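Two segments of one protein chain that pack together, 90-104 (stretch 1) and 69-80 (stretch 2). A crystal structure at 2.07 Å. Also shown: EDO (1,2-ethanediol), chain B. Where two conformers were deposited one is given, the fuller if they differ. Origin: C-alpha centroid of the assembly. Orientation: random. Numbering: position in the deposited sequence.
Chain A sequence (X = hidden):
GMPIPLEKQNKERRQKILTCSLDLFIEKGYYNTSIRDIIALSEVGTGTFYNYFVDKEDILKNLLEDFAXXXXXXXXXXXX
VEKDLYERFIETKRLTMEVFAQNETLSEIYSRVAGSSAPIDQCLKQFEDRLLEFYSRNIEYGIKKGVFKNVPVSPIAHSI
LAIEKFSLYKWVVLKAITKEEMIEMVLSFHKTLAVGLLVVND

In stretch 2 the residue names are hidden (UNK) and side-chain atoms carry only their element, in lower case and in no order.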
# COMPACT_ATOMS: atom_id res chain seq x y z
N ILE A 90 -13.74 6.27 -14.37
CA ILE A 90 -12.48 5.95 -15.00
C ILE A 90 -11.55 7.14 -15.05
O ILE A 90 -10.41 7.05 -14.59
CB ILE A 90 -12.63 5.44 -16.42
CG1 ILE A 90 -13.57 4.23 -16.43
CG2 ILE A 90 -11.30 5.08 -16.95
CD1 ILE A 90 -13.21 3.14 -15.39
N GLU A 91 -12.01 8.22 -15.68
CA GLU A 91 -11.09 9.32 -15.98
C GLU A 91 -10.57 9.99 -14.75
O GLU A 91 -9.46 10.54 -14.79
CB GLU A 91 -11.73 10.40 -16.85
CG GLU A 91 -11.59 10.21 -18.31
CD GLU A 91 -10.19 9.88 -18.77
OE1 GLU A 91 -9.22 10.66 -18.56
OE2 GLU A 91 -10.08 8.81 -19.39
N THR A 92 -11.35 10.02 -13.66
CA THR A 92 -10.84 10.64 -12.44
C THR A 92 -9.58 9.89 -11.91
O THR A 92 -8.73 10.49 -11.29
CB THR A 92 -11.87 10.78 -11.31
OG1 THR A 92 -12.58 9.54 -11.09
CG2 THR A 92 -12.88 11.91 -11.65
N LYS A 93 -9.48 8.60 -12.21
CA LYS A 93 -8.32 7.82 -11.74
C LYS A 93 -7.10 8.25 -12.56
O LYS A 93 -6.06 8.55 -12.00
CB LYS A 93 -8.59 6.33 -11.85
CG LYS A 93 -9.86 5.85 -11.17
CD LYS A 93 -9.97 6.29 -9.73
CE LYS A 93 -11.36 6.00 -9.22
NZ LYS A 93 -12.39 6.99 -9.68
N ARG A 94 -7.26 8.41 -13.87
CA ARG A 94 -6.19 8.98 -14.66
C ARG A 94 -5.78 10.38 -14.17
O ARG A 94 -4.58 10.64 -13.96
CB ARG A 94 -6.52 8.99 -16.15
CG ARG A 94 -5.57 9.83 -16.93
CD ARG A 94 -5.42 9.42 -18.41
NE ARG A 94 -6.64 8.95 -19.05
CZ ARG A 94 -6.68 7.94 -19.91
NH1 ARG A 94 -5.57 7.28 -20.21
NH2 ARG A 94 -7.84 7.58 -20.48
N LEU A 95 -6.75 11.27 -13.98
CA LEU A 95 -6.45 12.58 -13.39
C LEU A 95 -5.65 12.48 -12.13
O LEU A 95 -4.68 13.22 -11.97
CB LEU A 95 -7.71 13.39 -13.03
CG LEU A 95 -8.34 14.20 -14.12
CD1 LEU A 95 -9.55 14.94 -13.56
CD2 LEU A 95 -7.31 15.15 -14.76
N THR A 96 -6.06 11.60 -11.20
CA THR A 96 -5.37 11.51 -9.93
C THR A 96 -3.95 11.07 -10.18
O THR A 96 -3.02 11.63 -9.61
CB THR A 96 -6.03 10.50 -8.96
OG1 THR A 96 -7.38 10.89 -8.71
CG2 THR A 96 -5.24 10.41 -7.68
N MSE A 97 -3.78 10.07 -11.04
CA MSE A 97 -2.44 9.51 -11.31
C MSE A 97 -1.56 10.63 -11.93
O MSE A 97 -0.35 10.72 -11.66
CB MSE A 97 -2.48 8.25 -12.23
CG MSE A 97 -2.88 6.78 -11.61
SE MSE A 97 -2.80 6.77 -9.66
CE MSE A 97 -1.05 5.95 -9.40
N GLU A 98 -2.16 11.51 -12.74
CA GLU A 98 -1.39 12.64 -13.31
C GLU A 98 -0.99 13.67 -12.24
O GLU A 98 0.08 14.26 -12.32
CB GLU A 98 -2.13 13.35 -14.45
CG GLU A 98 -2.48 12.50 -15.70
CD GLU A 98 -1.31 12.20 -16.67
OE1 GLU A 98 -0.16 12.66 -16.42
OE2 GLU A 98 -1.58 11.50 -17.69
N VAL A 99 -1.83 13.91 -11.23
CA VAL A 99 -1.43 14.83 -10.15
C VAL A 99 -0.22 14.22 -9.42
O VAL A 99 0.75 14.91 -9.14
CB VAL A 99 -2.61 15.13 -9.17
CG1 VAL A 99 -2.15 15.98 -8.02
CG2 VAL A 99 -3.76 15.81 -9.89
N PHE A 100 -0.27 12.91 -9.15
CA PHE A 100 0.87 12.24 -8.54
C PHE A 100 2.14 12.54 -9.36
O PHE A 100 3.14 12.97 -8.79
CB PHE A 100 0.68 10.72 -8.45
CG PHE A 100 -0.35 10.25 -7.46
CD1 PHE A 100 -0.70 10.99 -6.38
CD2 PHE A 100 -0.91 9.00 -7.60
CE1 PHE A 100 -1.63 10.52 -5.46
CE2 PHE A 100 -1.83 8.54 -6.70
CZ PHE A 100 -2.19 9.32 -5.61
N ALA A 101 2.08 12.34 -10.68
CA ALA A 101 3.24 12.53 -11.56
C ALA A 101 3.77 13.99 -11.61
O ALA A 101 4.98 14.22 -11.75
CB ALA A 101 2.93 12.03 -12.98
N GLN A 102 2.87 14.96 -11.48
CA GLN A 102 3.26 16.37 -11.44
C GLN A 102 3.97 16.72 -10.14
O GLN A 102 4.71 17.70 -10.10
CB GLN A 102 2.05 17.29 -11.63
CG GLN A 102 1.66 17.45 -13.11
CD GLN A 102 0.18 17.75 -13.31
OE1 GLN A 102 -0.50 18.26 -12.40
NE2 GLN A 102 -0.33 17.43 -14.50
N ASN A 103 3.73 15.93 -9.09
CA ASN A 103 4.37 16.09 -7.78
C ASN A 103 5.21 14.85 -7.49
O ASN A 103 4.95 14.13 -6.50
CB ASN A 103 3.29 16.23 -6.68
CG ASN A 103 2.43 17.49 -6.86
OD1 ASN A 103 2.61 18.46 -6.11
ND2 ASN A 103 1.50 17.48 -7.85
N GLU A 104 6.19 14.59 -8.35
CA GLU A 104 6.94 13.35 -8.32
C GLU A 104 7.76 13.18 -7.05
O GLU A 104 7.80 12.10 -6.46
CB GLU A 104 7.86 13.24 -9.52
CG GLU A 104 8.53 11.86 -9.61
CD GLU A 104 9.13 11.55 -10.98
OE1 GLU A 104 8.55 11.96 -12.01
OE2 GLU A 104 10.18 10.88 -11.02
N UNK A 69 -5.64 18.81 -1.80
CA UNK A 69 -6.41 19.89 -2.33
C UNK A 69 -6.33 19.93 -3.86
O UNK A 69 -7.34 20.19 -4.53
c UNK A 69 -7.34 24.77 -1.98
c UNK A 69 -5.92 21.22 -1.73
n UNK A 69 -6.84 26.12 -1.69
c UNK A 69 -6.34 23.70 -1.57
c UNK A 69 -6.81 22.37 -2.11
N UNK A 70 -5.15 19.70 -4.40
CA UNK A 70 -4.96 19.69 -5.86
C UNK A 70 -5.66 18.48 -6.54
O UNK A 70 -6.30 18.63 -7.60
c UNK A 70 -1.58 19.66 -7.86
c UNK A 70 -3.47 19.71 -6.17
o UNK A 70 -0.81 19.63 -6.89
n UNK A 70 -1.18 19.46 -9.12
c UNK A 70 -3.08 19.88 -7.64
N UNK A 71 -5.58 17.30 -5.91
CA UNK A 71 -6.30 16.09 -6.36
C UNK A 71 -7.83 16.35 -6.36
O UNK A 71 -8.50 16.15 -7.38
c UNK A 71 -6.84 13.64 -5.77
c UNK A 71 -4.01 13.41 -4.54
c UNK A 71 -5.96 14.85 -5.44
c UNK A 71 -4.47 14.47 -5.56
N UNK A 72 -8.35 16.83 -5.24
CA UNK A 72 -9.80 17.00 -5.08
C UNK A 72 -10.36 18.09 -6.00
O UNK A 72 -11.45 17.93 -6.52
c UNK A 72 -11.70 17.72 -3.43
c UNK A 72 -10.18 17.29 -3.59
c UNK A 72 -9.86 16.05 -2.73
c UNK A 72 -10.09 16.31 -1.27
N UNK A 73 -9.62 19.17 -6.21
CA UNK A 73 -10.07 20.27 -7.08
C UNK A 73 -9.96 19.94 -8.57
O UNK A 73 -10.83 20.33 -9.37
c UNK A 73 -9.33 21.58 -6.76
o UNK A 73 -7.96 21.47 -7.07
N UNK A 74 -8.95 19.19 -8.96
CA UNK A 74 -8.89 18.70 -10.35
C UNK A 74 -10.11 17.85 -10.69
O UNK A 74 -10.72 18.01 -11.74
c UNK A 74 -7.61 17.90 -10.56
o UNK A 74 -6.49 18.70 -10.26
N UNK A 75 -10.47 16.94 -9.80
CA UNK A 75 -11.61 16.05 -10.01
C UNK A 75 -12.92 16.89 -10.03
O UNK A 75 -13.75 16.77 -10.96
c UNK A 75 -10.35 12.99 -7.90
c UNK A 75 -12.95 14.15 -8.99
c UNK A 75 -10.46 14.02 -9.02
c UNK A 75 -11.66 14.98 -8.90
N UNK A 76 -13.08 17.74 -9.02
CA UNK A 76 -14.29 18.60 -8.89
C UNK A 76 -14.47 19.53 -10.08
O UNK A 76 -15.59 19.73 -10.55
o UNK A 76 -14.06 18.55 -6.49
c UNK A 76 -14.23 19.41 -7.59
N UNK A 77 -13.38 20.09 -10.58
CA UNK A 77 -13.44 20.87 -11.82
C UNK A 77 -13.91 20.04 -13.02
O UNK A 77 -14.69 20.51 -13.82
c UNK A 77 -11.77 22.69 -11.24
c UNK A 77 -12.08 21.49 -12.12
c UNK A 77 -10.28 22.94 -11.04
o UNK A 77 -9.46 22.41 -11.82
o UNK A 77 -9.93 23.68 -10.09
N UNK A 78 -13.42 18.82 -13.15
CA UNK A 78 -13.80 17.95 -14.26
C UNK A 78 -15.32 17.62 -14.22
O UNK A 78 -15.99 17.51 -15.26
c UNK A 78 -12.97 16.65 -14.22
o UNK A 78 -14.24 12.65 -18.04
c UNK A 78 -13.95 13.64 -17.15
c UNK A 78 -13.42 15.92 -16.60
c UNK A 78 -13.85 13.32 -15.83
c UNK A 78 -13.72 14.94 -17.55
c UNK A 78 -13.54 14.29 -14.89
c UNK A 78 -13.32 15.61 -15.26
N UNK A 79 -15.82 17.44 -13.01
CA UNK A 79 -17.24 17.19 -12.75
C UNK A 79 -18.18 18.28 -13.27
O UNK A 79 -19.35 18.02 -13.50
c UNK A 79 -15.99 13.56 -10.63
c UNK A 79 -16.32 14.79 -11.25
c UNK A 79 -17.48 17.06 -11.22
c UNK A 79 -16.49 13.26 -9.38
o UNK A 79 -16.18 12.04 -8.78
c UNK A 79 -17.59 15.41 -9.31
c UNK A 79 -17.11 15.73 -10.59
c UNK A 79 -17.28 14.18 -8.70
N UNK A 80 -17.67 19.50 -13.44
CA UNK A 80 -18.47 20.61 -13.98
C UNK A 80 -18.77 20.43 -15.47
O UNK A 80 -19.70 21.05 -16.01
c UNK A 80 -18.78 22.44 -11.48
c UNK A 80 -17.73 21.94 -13.75
c UNK A 80 -16.56 23.51 -12.14
c UNK A 80 -17.45 22.27 -12.27
C1 EDO B . -14.10 9.02 -6.17
O1 EDO B . -13.81 10.22 -6.94
C2 EDO B . -13.87 7.64 -6.79
O2 EDO B . -14.69 7.34 -7.94
O HOH W 1 -15.85 9.61 -10.01

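Position 69 carries four carbons in a row ending in a nitrogen, fully extended and out of reach of stretch 1. This is Lys69, its charge left in solvent.

Position 70 has three carbons, the third bearing one oxygen and one nitrogen, and points toward stretch 1, touching Val99, Gln102 and Asn103. It is Gln70. Asn103 ND2 donates a hydrogen bond to Gln70 OE1 (3.3 Å), while Val99 CG1 lies 3.7 Å from Gln70 CD; a long amide can serve both neighbours.

Position 71 shows four carbons forked at the first, one arm two carbons long, buried against Thr96, Val99 and Phe100: Ile71. Ile71 CG1 is 3.7 Å from Val99 CG1 and Ile71 CD1 3.9 Å from Phe100 CE1, so its longer arm packs against both.

Position 72 has the same fork but lies out of reach. It is Ile72, which this contact does not explain.

Position 73, one carbon and one oxygen, also makes no contact. Ser73 turns its hydroxyl back on its own helix, Ser73 OG donating to Lys69 O (2.9 Å).

Position 74 has one carbon then one oxygen and points toward stretch 1, near Val99 and Leu95. In Ser74, OG donates to Gln70 O (2.7 Å), which satisfies the hydroxyl beside Val99 CG2, 4.0 Å from Ser74 OG. Leu95 CD1 approaches the backbone here, 3.8 Å from Ser74 O.

Position 75 repeats the fork at the first carbon, with one longer arm, and touches Thr92 and Thr96. This is Ile75, a buried apolar fork suited to the Thr92 methyl: Ile75 CG2 meets Thr92 CG2 at 3.5 Å, and Ile75 CD1 reaches within 3.7 Å of Thr96 OG1, whose hydroxyl is already bonded to Thr92 O (2.9 Å).

Position 76, one carbon and one oxygen, points away: Ser76, with OG bonded to Ile72 O (2.7 Å).

Position 77 has three carbons, the third with two oxygens, and is exposed. It is Glu77, a carboxylate free of this contact.

Position 78 is a carbon leading to a six-carbon ring with an oxygen, pointing toward stretch 1 and touching Glu91, Thr92 and Leu95. It is Tyr78, long enough to reach all three: Glu91 CB is 3.6 Å from Tyr78 OH, Thr92 CG2 sits at the ring edge, 4.1 Å from Tyr78 CD2, and Leu95 CD1 is 3.9 Å from Tyr78 CB.

Position 79 has the same ring, against Thr92. In Tyr79 the ring packs on the methyl, Tyr79 CE1 lying 3.7 Å from Thr92 CG2, while the hydroxyl suits a water 2.7 Å from Tyr79 OH that bonds weakly to Thr92 OG1.

Position 80, four carbons forked at the second, is Leu80, exposed and out of reach.

The helices run roughly antiparallel at 144°, their axes 9.6 Å apart. Thr92 pairs with Ile75 and Thr96 with Ile71, so one turn matches one turn. Apolar packing dominates the 600 Å² buried, and a single direct hydrogen bond joins the stretches, at Gln70.

Stretch 2 69-80: KQIISSISEYYL
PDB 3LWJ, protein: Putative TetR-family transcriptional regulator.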